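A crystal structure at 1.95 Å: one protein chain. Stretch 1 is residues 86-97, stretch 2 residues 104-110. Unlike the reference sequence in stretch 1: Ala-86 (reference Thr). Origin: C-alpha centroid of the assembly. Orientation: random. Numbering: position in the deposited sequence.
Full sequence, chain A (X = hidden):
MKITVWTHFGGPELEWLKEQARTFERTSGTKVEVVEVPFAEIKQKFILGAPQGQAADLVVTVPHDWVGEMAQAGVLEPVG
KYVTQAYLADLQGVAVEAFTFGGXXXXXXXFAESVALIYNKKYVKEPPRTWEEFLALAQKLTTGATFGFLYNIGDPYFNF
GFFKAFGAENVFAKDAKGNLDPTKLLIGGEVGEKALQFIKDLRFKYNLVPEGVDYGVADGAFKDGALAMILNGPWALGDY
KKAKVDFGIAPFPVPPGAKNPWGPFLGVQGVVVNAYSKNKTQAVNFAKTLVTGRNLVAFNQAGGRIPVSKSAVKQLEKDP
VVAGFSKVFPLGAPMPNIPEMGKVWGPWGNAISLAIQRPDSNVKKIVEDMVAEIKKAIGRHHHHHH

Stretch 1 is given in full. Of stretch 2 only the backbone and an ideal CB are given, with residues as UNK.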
ATOM      1  N   ALA A  86       2.123  25.356  10.477  1.00 35.84           N
ATOM      2  CA  ALA A  86       2.026  24.521  11.657  1.00 35.85           C
ATOM      3  C   ALA A  86       1.563  23.118  11.278  1.00 35.49           C
ATOM      4  O   ALA A  86       2.134  22.134  11.730  1.00 35.04           O
ATOM      5  CB  ALA A  86       1.078  25.130  12.669  1.00 35.67           C
ATOM      6  N   TYR A  87       0.519  23.033  10.458  1.00 35.32           N
ATOM      7  CA  TYR A  87       0.037  21.731   9.991  1.00 35.03           C
ATOM      8  C   TYR A  87       1.173  21.025   9.244  1.00 34.52           C
ATOM      9  O   TYR A  87       1.538  19.915   9.596  1.00 34.74           O
ATOM     10  CB  TYR A  87      -1.224  21.872   9.125  1.00 34.79           C
ATOM     11  CG  TYR A  87      -1.527  20.644   8.292  1.00 34.62           C
ATOM     12  CD1 TYR A  87      -2.104  19.517   8.856  1.00 33.75           C
ATOM     13  CD2 TYR A  87      -1.230  20.617   6.933  1.00 34.27           C
ATOM     14  CE1 TYR A  87      -2.376  18.385   8.081  1.00 34.34           C
ATOM     15  CE2 TYR A  87      -1.499  19.493   6.154  1.00 34.40           C
ATOM     16  CZ  TYR A  87      -2.057  18.378   6.733  1.00 34.32           C
ATOM     17  OH  TYR A  87      -2.308  17.266   5.941  1.00 34.28           O
ATOM     18  N   LEU A  88       1.761  21.703   8.261  1.00 34.28           N
ATOM     19  CA  LEU A  88       2.854  21.140   7.454  1.00 34.66           C
ATOM     20  C   LEU A  88       4.083  20.711   8.255  1.00 34.30           C
ATOM     21  O   LEU A  88       4.618  19.619   8.026  1.00 34.10           O
ATOM     22  CB  LEU A  88       3.258  22.122   6.342  1.00 34.35           C
ATOM     23  CG  LEU A  88       2.170  22.324   5.285  1.00 34.80           C
ATOM     24  CD1 LEU A  88       2.501  23.506   4.352  1.00 33.95           C
ATOM     25  CD2 LEU A  88       1.917  21.017   4.494  1.00 33.45           C
ATOM     26  N   ALA A  89       4.501  21.545   9.212  1.00 34.55           N
ATOM     27  CA  ALA A  89       5.649  21.246  10.096  1.00 34.48           C
ATOM     28  C   ALA A  89       5.485  19.969  10.907  1.00 34.35           C
ATOM     29  O   ALA A  89       6.477  19.314  11.270  1.00 34.08           O
ATOM     30  CB  ALA A  89       5.928  22.441  11.066  1.00 34.56           C
ATOM     31  N   ASP A  90       4.241  19.631  11.232  1.00 33.97           N
ATOM     32  CA  ASP A  90       3.981  18.438  12.029  1.00 34.16           C
ATOM     33  C   ASP A  90       3.998  17.137  11.195  1.00 33.47           C
ATOM     34  O   ASP A  90       4.025  16.043  11.751  1.00 33.26           O
ATOM     35  CB  ASP A  90       2.651  18.580  12.763  1.00 34.24           C
ATOM     36  CG  ASP A  90       2.230  17.312  13.431  1.00 34.88           C
ATOM     37  OD1 ASP A  90       2.951  16.866  14.352  1.00 37.29           O
ATOM     38  OD2 ASP A  90       1.173  16.746  13.033  1.00 37.96           O
ATOM     39  N   LEU A  91       3.984  17.269   9.879  1.00 32.89           N
ATOM     40  CA  LEU A  91       4.017  16.099   8.983  1.00 32.86           C
ATOM     41  C   LEU A  91       5.432  15.539   8.814  1.00 32.57           C
ATOM     42  O   LEU A  91       6.407  16.287   8.698  1.00 32.97           O
ATOM     43  CB  LEU A  91       3.466  16.457   7.596  1.00 32.34           C
ATOM     44  CG  LEU A  91       2.042  17.011   7.457  1.00 32.40           C
ATOM     45  CD1 LEU A  91       1.769  17.404   6.005  1.00 31.77           C
ATOM     46  CD2 LEU A  91       0.998  16.029   7.938  1.00 33.07           C
ATOM     47  N   GLN A  92       5.536  14.214   8.778  1.00 32.11           N
ATOM     48  CA  GLN A  92       6.779  13.542   8.433  1.00 31.49           C
ATOM     49  C   GLN A  92       7.231  13.946   7.026  1.00 30.55           C
ATOM     50  O   GLN A  92       6.439  13.971   6.083  1.00 29.87           O
ATOM     51  CB  GLN A  92       6.582  12.027   8.491  1.00 31.28           C
ATOM     52  CG  GLN A  92       6.367  11.472   9.879  1.00 31.89           C
ATOM     53  CD  GLN A  92       5.884  10.034   9.883  1.00 33.67           C
ATOM     54  OE1 GLN A  92       5.415   9.508   8.860  1.00 35.21           O
ATOM     55  NE2 GLN A  92       5.989   9.381  11.051  1.00 35.32           N
ATOM     56  N   GLY A  93       8.513  14.261   6.896  1.00 30.20           N
ATOM     57  CA  GLY A  93       9.114  14.607   5.612  1.00 29.71           C
ATOM     58  C   GLY A  93       8.790  13.709   4.421  1.00 29.17           C
ATOM     59  O   GLY A  93       8.544  14.192   3.338  1.00 29.35           O
ATOM     60  N   VAL A  94       8.835  12.397   4.603  1.00 29.18           N
ATOM     61  CA  VAL A  94       8.570  11.477   3.487  1.00 28.93           C
ATOM     62  C   VAL A  94       7.114  11.579   3.013  1.00 27.59           C
ATOM     63  O   VAL A  94       6.826  11.381   1.845  1.00 27.21           O
ATOM     64  CB  VAL A  94       8.866   9.998   3.857  1.00 29.14           C
ATOM     65  CG1 VAL A  94      10.362   9.792   4.161  1.00 31.26           C
ATOM     66  CG2 VAL A  94       8.033   9.588   5.030  1.00 30.44           C
ATOM     67  N   ALA A  95       6.201  11.861   3.936  1.00 27.24           N
ATOM     68  CA  ALA A  95       4.776  11.994   3.600  1.00 27.01           C
ATOM     69  C   ALA A  95       4.508  13.263   2.804  1.00 26.36           C
ATOM     70  O   ALA A  95       3.708  13.254   1.860  1.00 24.95           O
ATOM     71  CB  ALA A  95       3.932  11.971   4.866  1.00 27.14           C
ATOM     72  N   VAL A  96       5.164  14.360   3.202  1.00 26.61           N
ATOM     73  CA  VAL A  96       5.148  15.585   2.429  1.00 26.83           C
ATOM     74  C   VAL A  96       5.690  15.325   1.024  1.00 26.23           C
ATOM     75  O   VAL A  96       5.050  15.667   0.063  1.00 25.92           O
ATOM     76  CB  VAL A  96       5.946  16.730   3.118  1.00 27.07           C
ATOM     77  CG1 VAL A  96       6.003  17.953   2.229  1.00 27.60           C
ATOM     78  CG2 VAL A  96       5.320  17.089   4.462  1.00 27.38           C
ATOM     79  N   GLU A  97       6.848  14.681   0.919  1.00 26.64           N
ATOM     80  CA  GLU A  97       7.462  14.407  -0.377  1.00 27.91           C
ATOM     81  C   GLU A  97       6.590  13.496  -1.235  1.00 27.20           C
ATOM     82  O   GLU A  97       6.503  13.686  -2.446  1.00 26.66           O
ATOM     83  CB  GLU A  97       8.856  13.778  -0.214  1.00 28.10           C
ATOM     84  CG  GLU A  97       9.935  14.706   0.355  1.00 31.07           C
ATOM     85  CD  GLU A  97      11.202  13.950   0.785  1.00 32.13           C
ATOM     86  OE1 GLU A  97      12.055  13.634  -0.086  1.00 39.18           O
ATOM     87  OE2 GLU A  97      11.353  13.668   2.001  1.00 37.93           O
ATOM     88  N   UNK A 104       4.695  21.274  -5.842  1.00 34.42           N
ATOM     89  CA  UNK A 104       3.491  21.622  -5.112  1.00 34.73           C
ATOM     90  C   UNK A 104       2.927  20.445  -4.339  1.00 33.50           C
ATOM     91  O   UNK A 104       3.034  19.288  -4.767  1.00 33.46           O
ATOM     92  CB  UNK A 104       2.433  22.165  -6.075  1.00 34.73           C
ATOM     93  N   UNK A 105       2.310  20.759  -3.208  1.00 32.27           N
ATOM     94  CA  UNK A 105       1.584  19.772  -2.418  1.00 31.36           C
ATOM     95  C   UNK A 105       0.225  19.496  -3.084  1.00 30.42           C
ATOM     96  O   UNK A 105      -0.586  20.405  -3.248  1.00 30.79           O
ATOM     97  CB  UNK A 105       1.401  20.257  -0.978  1.00 31.36           C
ATOM     98  N   UNK A 106      -0.003  18.235  -3.469  1.00 28.94           N
ATOM     99  CA  UNK A 106      -1.156  17.842  -4.276  1.00 28.56           C
ATOM    100  C   UNK A 106      -2.232  17.032  -3.513  1.00 27.34           C
ATOM    101  O   UNK A 106      -3.196  16.543  -4.096  1.00 26.68           O
ATOM    102  CB  UNK A 106      -0.663  17.021  -5.469  1.00 28.56           C
ATOM    103  N   UNK A 107      -2.071  16.927  -2.206  1.00 27.05           N
ATOM    104  CA  UNK A 107      -3.063  16.282  -1.351  1.00 26.55           C
ATOM    105  C   UNK A 107      -2.613  16.400   0.082  1.00 26.12           C
ATOM    106  O   UNK A 107      -1.527  16.902   0.359  1.00 26.94           O
ATOM    107  CB  UNK A 107      -3.270  14.816  -1.737  1.00 26.55           C
ATOM    108  N   UNK A 108      -3.467  15.986   1.002  1.00 25.54           N
ATOM    109  CA  UNK A 108      -3.150  16.045   2.432  1.00 24.66           C
ATOM    110  C   UNK A 108      -2.707  14.664   2.872  1.00 23.90           C
ATOM    111  O   UNK A 108      -3.541  13.763   2.891  1.00 22.22           O
ATOM    112  CB  UNK A 108      -4.346  16.525   3.256  1.00 24.66           C
ATOM    113  N   UNK A 109      -1.402  14.498   3.210  1.00 23.76           N
ATOM    114  CA  UNK A 109      -0.883  13.212   3.638  1.00 23.53           C
ATOM    115  C   UNK A 109      -1.479  12.819   4.984  1.00 23.87           C
ATOM    116  O   UNK A 109      -1.529  13.642   5.914  1.00 24.65           O
ATOM    117  CB  UNK A 109       0.644  13.250   3.719  1.00 23.53           C
ATOM    118  N   UNK A 110      -1.937  11.575   5.089  1.00 22.73           N
ATOM    119  CA  UNK A 110      -2.682  11.150   6.266  1.00 22.63           C
ATOM    120  C   UNK A 110      -2.064   9.947   6.959  1.00 22.27           C
ATOM    121  O   UNK A 110      -1.779   9.999   8.161  1.00 22.72           O
ATOM    122  CB  UNK A 110      -4.126  10.827   5.876  1.00 22.63           C
TER

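Position 104 has extended backbone angles (-124/148), and its ideal CB finds nothing of stretch 1 within 5.5 Å. Nothing here restricts the choice, and almost any side chain would fit. The residue is Arg-104, whose side chain makes no contact with stretch 1.

Position 105 is also extended (-77/120). Its CA-to-CB bond points sideways, and stretch 1 is beyond 5.5 Å of the ideal CB, so a short side chain would leave a gap. Past that gap lie the methyl groups of Leu-88 and Val-96, an apolar lining that favours a longer aliphatic residue such as leucine, isoleucine or methionine. It is Leu-105, with chi1 t and chi2 p, and its end comes nearer than its CB: CD2 packs 3.6 Å from Leu-88 CD2, while CD1 lies 3.9 Å from Val-96 O and 4.4 Å from Val-96 CG1. One branch thus meets each neighbour, bridging the two helical segments of stretch 1.

At 106 the backbone leaves the extended region (-108/8) and the CB is out of reach of stretch 1, which leaves the choice open; the residue is Met-106, without contact. Position 107, at -177/173, is almost fully extended, a conformation that glycine adopts more readily than other residues, although a small side chain would meet nothing of stretch 1 near its ideal CB. It is Gly-107.

Position 108 returns to strand geometry (-100/111). CA-to-CB points sideways, yet the ideal CB lies 3.5 Å from Tyr-87 OH, with the aromatic ring beyond. Leucine, isoleucine, valine or methionine could pack beside this ring. Leu-108 does so obliquely, its CD2 4.2 Å from Tyr-87 CE2.

Position 109 faces stretch 1 directly. Its ideal CB points toward the helix, 3.6 Å from Ala-95 O and 4.9 Å from Leu-91 CD1, and the CA atoms of 109 and Ala-95 are 5.8 Å apart. So close an approach favours a compact apolar side chain; alanine, valine or proline would be plausible, and phi of -67° is compatible with a proline ring. Pro-109 fills the site and has the largest area covered by stretch 1. Its CB lies 3.8 Å from Ala-95 CB, its CG 3.4 Å from Ala-95 O, and its CD 4.0 Å from Leu-91 CD1. No hydrogen bond joins the stretches, so this contact rests on packing.

At 110 the CB points away from stretch 1, which therefore sets no requirement. The residue is Ala-110, whose CB makes no contact with it.

Stretch 2 (104-110) RLMGLPA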
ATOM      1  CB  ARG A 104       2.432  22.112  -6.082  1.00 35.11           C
ATOM      2  CG  ARG A 104       2.880  23.310  -6.894  1.00 37.13           C
ATOM      3  CD  ARG A 104       1.707  23.940  -7.551  1.00 39.10           C
ATOM      4  NE  ARG A 104       2.118  24.775  -8.668  1.00 45.12           N
ATOM      5  CZ  ARG A 104       1.287  25.554  -9.357  1.00 47.00           C
ATOM      6  NH1 ARG A 104      -0.012  25.605  -9.036  1.00 47.98           N
ATOM      7  NH2 ARG A 104       1.763  26.279 -10.372  1.00 47.55           N
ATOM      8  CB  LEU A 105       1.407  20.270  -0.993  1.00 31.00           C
ATOM      9  CG  LEU A 105       0.956  19.216   0.017  1.00 31.16           C
ATOM     10  CD1 LEU A 105       2.040  18.178   0.272  1.00 29.76           C
ATOM     11  CD2 LEU A 105       0.541  19.905   1.314  1.00 30.85           C
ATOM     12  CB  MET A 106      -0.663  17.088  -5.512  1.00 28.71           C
ATOM     13  CG  MET A 106       0.341  17.903  -6.398  1.00 29.54           C
ATOM     14  SD  MET A 106      -0.301  19.559  -6.855  1.00 31.64           S
ATOM     15  CE  MET A 106      -1.731  19.121  -7.836  1.00 27.83           C
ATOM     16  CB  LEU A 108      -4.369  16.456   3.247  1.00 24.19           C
ATOM     17  CG  LEU A 108      -5.051  17.768   2.847  1.00 24.92           C
ATOM     18  CD1 LEU A 108      -6.217  18.024   3.786  1.00 24.76           C
ATOM     19  CD2 LEU A 108      -4.058  18.903   2.869  1.00 27.09           C
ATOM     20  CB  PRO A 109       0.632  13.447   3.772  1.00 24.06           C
ATOM     21  CG  PRO A 109       0.913  14.722   3.095  1.00 24.42           C
ATOM     22  CD  PRO A 109      -0.340  15.525   3.211  1.00 23.82           C
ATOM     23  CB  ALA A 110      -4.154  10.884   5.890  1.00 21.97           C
TER
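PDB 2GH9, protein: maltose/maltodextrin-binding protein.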